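Local coordinates for protein protocadherin gamma-B3 (Homo sapiens, PDB 5K8R) that probably acts as a calcium-dependent cell-adhesion protein, and may help neurons establish and maintain specific connections in the brain, at residues Y217-A222 with S230-M235; S284-V289 with K302-I307. One frame throughout, in Å; residues are numbered along the deposited sequence.

Contact 1: residues Y217-A222 with S230-M235; sequences YRVNVA and SVLKVM
V219 is wedged by its CG1 methyl between two residues of the other strand: CG1 lies 3.6 Å from V231 CG2 and equally 3.6 Å from L232 CD2. A chi1 of 68° sets CG1 between the backbone N and the carbonyl carbon, on the side of the two partners. V231 CG2 also takes V221 CG1, at 3.8 Å, so a single methyl is shared by V219 and V221, two residues apart on the same strand. At the other end, V234 comes over one face of the Y217 ring, its CG1 4.0 Å from the ring centre in a CH-pi contact and nearer the CD2 and CE2 side. The Y217 hydroxyl lies among T213, Q214 N and M235 O; its approach to M235 O, 3.3 Å, is at most a weak bond, since its one proton has another acceptor in reach. That tight apolar layer gives way to solvent on the outer sides: R218 and N220 point away on one strand and K233 on the other. The strands run nearly antiparallel with axes 7.7 Å apart, joined by side chains rather than backbone bonds. A classic bulge turns both V231 and L232 to L271. This is the face-to-face sheet packing of a cadherin-repeat beta sandwich.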
loop_
_atom_site.group_PDB
_atom_site.type_symbol
_atom_site.label_atom_id
_atom_site.label_comp_id
_atom_site.label_asym_id
_atom_site.label_seq_id
_atom_site.Cartn_x
_atom_site.Cartn_y
_atom_site.Cartn_z
ATOM N N TYR A 217 -28.702 12.302 -3.541
ATOM C CA TYR A 217 -28.662 13.127 -4.748
ATOM C C TYR A 217 -30.010 12.988 -5.446
ATOM O O TYR A 217 -30.259 12.003 -6.146
ATOM C CB TYR A 217 -27.516 12.708 -5.663
ATOM C CG TYR A 217 -26.143 12.838 -5.043
ATOM C CD1 TYR A 217 -25.446 14.038 -5.092
ATOM C CD2 TYR A 217 -25.540 11.755 -4.416
ATOM C CE1 TYR A 217 -24.189 14.159 -4.529
ATOM C CE2 TYR A 217 -24.282 11.865 -3.849
ATOM C CZ TYR A 217 -23.612 13.069 -3.910
ATOM O OH TYR A 217 -22.360 13.184 -3.348
ATOM N N ARG A 218 -30.880 13.975 -5.253
ATOM C CA ARG A 218 -32.215 13.962 -5.835
ATOM C C ARG A 218 -32.277 14.910 -7.026
ATOM O O ARG A 218 -31.688 15.994 -7.003
ATOM C CB ARG A 218 -33.270 14.351 -4.798
ATOM C CG ARG A 218 -34.701 14.112 -5.255
ATOM C CD ARG A 218 -35.694 14.334 -4.125
ATOM N NE ARG A 218 -37.060 14.016 -4.531
ATOM C CZ ARG A 218 -38.118 14.100 -3.730
ATOM N NH1 ARG A 218 -37.971 14.495 -2.474
ATOM N NH2 ARG A 218 -39.324 13.791 -4.186
ATOM N N VAL A 219 -32.997 14.492 -8.066
ATOM C CA VAL A 219 -33.115 15.273 -9.290
ATOM C C VAL A 219 -34.398 14.856 -9.990
ATOM O O VAL A 219 -34.866 13.724 -9.837
ATOM C CB VAL A 219 -31.872 15.078 -10.196
ATOM C CG1 VAL A 219 -31.831 13.662 -10.738
ATOM C CG2 VAL A 219 -31.850 16.101 -11.327
ATOM N N ASN A 220 -34.977 15.779 -10.754
ATOM C CA ASN A 220 -36.194 15.532 -11.517
ATOM C C ASN A 220 -35.882 15.703 -12.997
ATOM O O ASN A 220 -35.397 16.761 -13.414
ATOM C CB ASN A 220 -37.317 16.480 -11.083
ATOM C CG ASN A 220 -38.678 16.065 -11.618
ATOM O OD1 ASN A 220 -38.808 15.627 -12.763
ATOM N ND2 ASN A 220 -39.704 16.201 -10.786
ATOM N N VAL A 221 -36.157 14.664 -13.784
ATOM C CA VAL A 221 -35.950 14.690 -15.225
ATOM C C VAL A 221 -37.231 14.240 -15.911
ATOM O O VAL A 221 -37.978 13.409 -15.388
ATOM C CB VAL A 221 -34.760 13.804 -15.657
ATOM C CG1 VAL A 221 -33.453 14.377 -15.130
ATOM C CG2 VAL A 221 -34.955 12.377 -15.172
ATOM N N ALA A 222 -37.486 14.803 -17.089
ATOM C CA ALA A 222 -38.674 14.437 -17.842
ATOM C C ALA A 222 -38.497 13.066 -18.489
ATOM O O ALA A 222 -37.380 12.587 -18.704
ATOM C CB ALA A 222 -38.985 15.491 -18.904
ATOM N N SER A 230 -26.818 13.392 -19.403
ATOM C CA SER A 230 -26.353 13.467 -18.025
ATOM C C SER A 230 -27.513 13.843 -17.114
ATOM O O SER A 230 -28.269 14.774 -17.409
ATOM C CB SER A 230 -25.221 14.488 -17.897
ATOM O OG SER A 230 -24.736 14.549 -16.567
ATOM N N VAL A 231 -27.654 13.116 -16.009
ATOM C CA VAL A 231 -28.733 13.339 -15.060
ATOM C C VAL A 231 -28.222 13.936 -13.751
ATOM O O VAL A 231 -28.848 14.844 -13.199
ATOM C CB VAL A 231 -29.524 12.033 -14.811
ATOM C CG1 VAL A 231 -28.596 10.900 -14.409
ATOM C CG2 VAL A 231 -30.602 12.244 -13.767
ATOM N N LEU A 232 -27.083 13.458 -13.251
ATOM C CA LEU A 232 -26.444 14.021 -12.067
ATOM C C LEU A 232 -25.005 13.517 -12.014
ATOM O O LEU A 232 -24.548 12.794 -12.903
ATOM C CB LEU A 232 -27.218 13.666 -10.790
ATOM C CG LEU A 232 -27.399 12.197 -10.404
ATOM C CD1 LEU A 232 -26.271 11.701 -9.506
ATOM C CD2 LEU A 232 -28.742 12.005 -9.726
ATOM N N LYS A 233 -24.292 13.903 -10.956
ATOM C CA LYS A 233 -22.905 13.485 -10.773
ATOM C C LYS A 233 -22.612 13.400 -9.285
ATOM O O LYS A 233 -22.616 14.424 -8.597
ATOM C CB LYS A 233 -21.936 14.456 -11.452
ATOM C CG LYS A 233 -20.475 14.081 -11.265
ATOM C CD LYS A 233 -19.553 15.107 -11.901
ATOM C CE LYS A 233 -18.087 14.783 -11.646
ATOM N NZ LYS A 233 -17.187 15.812 -12.240
ATOM N N VAL A 234 -22.358 12.189 -8.792
ATOM C CA VAL A 234 -21.980 12.028 -7.396
ATOM C C VAL A 234 -20.514 12.410 -7.213
ATOM O O VAL A 234 -19.745 12.539 -8.169
ATOM C CB VAL A 234 -22.250 10.595 -6.910
ATOM C CG1 VAL A 234 -23.693 10.202 -7.198
ATOM C CG2 VAL A 234 -21.282 9.618 -7.552
ATOM N N MET A 235 -20.126 12.600 -5.955
ATOM C CA MET A 235 -18.780 13.052 -5.637
ATOM C C MET A 235 -18.387 12.534 -4.263
ATOM O O MET A 235 -19.145 12.682 -3.300
ATOM C CB MET A 235 -18.689 14.584 -5.670
ATOM C CG MET A 235 -17.307 15.136 -5.332
ATOM S SD MET A 235 -16.083 14.795 -6.611
ATOM C CE MET A 235 -14.664 15.651 -5.937
#

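Contact 2: residues S284-V289 with K302-I307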
loop_
_atom_site.group_PDB
_atom_site.type_symbol
_atom_site.label_atom_id
_atom_site.label_comp_id
_atom_site.label_asym_id
_atom_site.label_seq_id
_atom_site.Cartn_x
_atom_site.Cartn_y
_atom_site.Cartn_z
ATOM N N SER A 284 -40.075 6.972 -10.445
ATOM C CA SER A 284 -38.987 7.291 -9.531
ATOM C C SER A 284 -38.046 6.101 -9.433
ATOM O O SER A 284 -38.464 4.948 -9.565
ATOM C CB SER A 284 -39.516 7.668 -8.142
ATOM O OG SER A 284 -38.451 7.955 -7.251
ATOM N N TYR A 285 -36.768 6.398 -9.195
ATOM C CA TYR A 285 -35.736 5.379 -9.037
ATOM C C TYR A 285 -34.872 5.738 -7.838
ATOM O O TYR A 285 -34.271 6.815 -7.806
ATOM C CB TYR A 285 -34.868 5.265 -10.296
ATOM C CG TYR A 285 -35.594 4.755 -11.521
ATOM C CD1 TYR A 285 -35.589 3.404 -11.843
ATOM C CD2 TYR A 285 -36.272 5.625 -12.364
ATOM C CE1 TYR A 285 -36.244 2.933 -12.966
ATOM C CE2 TYR A 285 -36.932 5.163 -13.488
ATOM C CZ TYR A 285 -36.915 3.817 -13.783
ATOM O OH TYR A 285 -37.569 3.354 -14.901
ATOM N N THR A 286 -34.804 4.841 -6.860
ATOM C CA THR A 286 -33.910 4.987 -5.717
ATOM C C THR A 286 -32.814 3.936 -5.830
ATOM O O THR A 286 -33.096 2.733 -5.794
ATOM C CB THR A 286 -34.666 4.848 -4.396
ATOM O OG1 THR A 286 -35.582 5.941 -4.251
ATOM C CG2 THR A 286 -33.693 4.856 -3.226
ATOM N N ILE A 287 -31.571 4.392 -5.969
ATOM C CA ILE A 287 -30.436 3.528 -6.269
ATOM C C ILE A 287 -29.344 3.775 -5.238
ATOM O O ILE A 287 -29.031 4.927 -4.924
ATOM C CB ILE A 287 -29.895 3.779 -7.690
ATOM C CG1 ILE A 287 -31.011 3.630 -8.724
ATOM C CG2 ILE A 287 -28.750 2.837 -7.995
ATOM C CD1 ILE A 287 -30.644 4.170 -10.089
ATOM N N GLY A 288 -28.759 2.696 -4.723
ATOM C CA GLY A 288 -27.634 2.808 -3.812
ATOM C C GLY A 288 -26.318 2.915 -4.571
ATOM O O GLY A 288 -26.094 2.216 -5.560
ATOM N N VAL A 289 -25.446 3.793 -4.086
ATOM C CA VAL A 289 -24.162 4.070 -4.720
ATOM C C VAL A 289 -23.051 3.815 -3.709
ATOM O O VAL A 289 -23.136 4.259 -2.557
ATOM C CB VAL A 289 -24.093 5.512 -5.258
ATOM C CG1 VAL A 289 -22.704 5.814 -5.799
ATOM C CG2 VAL A 289 -25.145 5.722 -6.337
ATOM N N LYS A 302 -27.177 7.469 -1.597
ATOM C CA LYS A 302 -28.345 7.120 -2.389
ATOM C C LYS A 302 -28.586 8.178 -3.456
ATOM O O LYS A 302 -28.139 9.323 -3.347
ATOM C CB LYS A 302 -29.595 6.959 -1.511
ATOM C CG LYS A 302 -29.539 5.764 -0.573
ATOM C CD LYS A 302 -30.865 5.550 0.139
ATOM C CE LYS A 302 -30.818 4.322 1.036
ATOM N NZ LYS A 302 -32.130 4.063 1.695
ATOM N N VAL A 303 -29.302 7.770 -4.500
ATOM C CA VAL A 303 -29.635 8.622 -5.634
ATOM C C VAL A 303 -31.110 8.418 -5.949
ATOM O O VAL A 303 -31.548 7.283 -6.169
ATOM C CB VAL A 303 -28.769 8.306 -6.866
ATOM C CG1 VAL A 303 -29.419 8.848 -8.126
ATOM C CG2 VAL A 303 -27.372 8.881 -6.694
ATOM N N GLN A 304 -31.874 9.508 -5.963
ATOM C CA GLN A 304 -33.299 9.465 -6.275
ATOM C C GLN A 304 -33.537 10.256 -7.554
ATOM O O GLN A 304 -33.364 11.479 -7.577
ATOM C CB GLN A 304 -34.137 10.015 -5.122
ATOM C CG GLN A 304 -35.636 9.910 -5.356
ATOM C CD GLN A 304 -36.449 10.237 -4.120
ATOM O OE1 GLN A 304 -35.922 10.278 -3.009
ATOM N NE2 GLN A 304 -37.742 10.471 -4.308
ATOM N N ILE A 305 -33.929 9.555 -8.613
ATOM C CA ILE A 305 -34.225 10.154 -9.907
ATOM C C ILE A 305 -35.735 10.120 -10.085
ATOM O O ILE A 305 -36.321 9.053 -10.312
ATOM C CB ILE A 305 -33.513 9.421 -11.052
ATOM C CG1 ILE A 305 -32.007 9.356 -10.785
ATOM C CG2 ILE A 305 -33.797 10.103 -12.380
ATOM C CD1 ILE A 305 -31.246 8.501 -11.773
ATOM N N ASP A 306 -36.369 11.284 -9.969
ATOM C CA ASP A 306 -37.806 11.404 -10.157
ATOM C C ASP A 306 -38.111 11.762 -11.605
ATOM O O ASP A 306 -37.421 12.583 -12.214
ATOM C CB ASP A 306 -38.387 12.461 -9.218
ATOM C CG ASP A 306 -38.196 12.108 -7.757
ATOM O OD1 ASP A 306 -38.250 10.906 -7.422
ATOM O OD2 ASP A 306 -37.991 13.032 -6.942
ATOM N N ILE A 307 -39.149 11.136 -12.152
ATOM C CA ILE A 307 -39.548 11.326 -13.541
ATOM C C ILE A 307 -40.864 12.091 -13.565
ATOM O O ILE A 307 -41.812 11.733 -12.857
ATOM C CB ILE A 307 -39.676 9.983 -14.279
ATOM C CG1 ILE A 307 -38.337 9.244 -14.266
ATOM C CG2 ILE A 307 -40.150 10.201 -15.706
ATOM C CD1 ILE A 307 -38.340 7.965 -15.069
#
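The hairpin of strands 284-292 and 298-308 is zipped by paired backbone bonds, with Y285 opposite I305 and I287 opposite V303 as hydrogen-bonded pairs. In each pair both N-H groups reach the partner's carbonyl; I305 N to Y285 O is 2.9 Å and fairly straight, 163° at the hydrogen. Between them T286 and Q304 form a non-hydrogen-bonded pair, and CA-H...O contacts such as Q304 CA to Y285 O, 3.2 Å, fill in the ladder. On the face carrying S284, Q304 and D306, one carboxylate oxygen collects two donors. S284 OG, held anti to its backbone N (chi1 179°), meets D306 OD1 at 3.0 Å nearly head-on to the C-O bond, while Q304 NE2, from the same strand as D306, reaches the syn lone pair of OD1 at 3.2 Å. D306 OD2 is left for the salt bridge with R218. The opposite face is apolar and buried: I307 CD1 lies in the plane of the Y285 ring, 3.5 Å from CE2 at its edge, and V289 CG2 touches V303 CG2 at 3.9 Å. F262 meets the same tyrosine ring edge-to-face. Polar outside, apolar toward the facing sheet: such is an antiparallel hairpin in a cadherin-repeat beta sandwich.

Both contacts belong to the third cadherin repeat and follow one another along the chain, the second beginning some fifty residues after the first ends; their centres are 9 Å apart. Strand 216-222 lies parallel beside 298-308 at the edge of one sheet, whose next strand is 284-292, while 230-237 belongs to the facing sheet. They meet through the backbone, where V219 O and D306 N, 2.9 Å apart, probably form a hydrogen bond, and inside where L232 CD2 packs 3.6 Å from V303 CG1. Contact 1 thus holds the two sheets together and contact 2 builds one of them, in a repeat with calcium sites at both junctions.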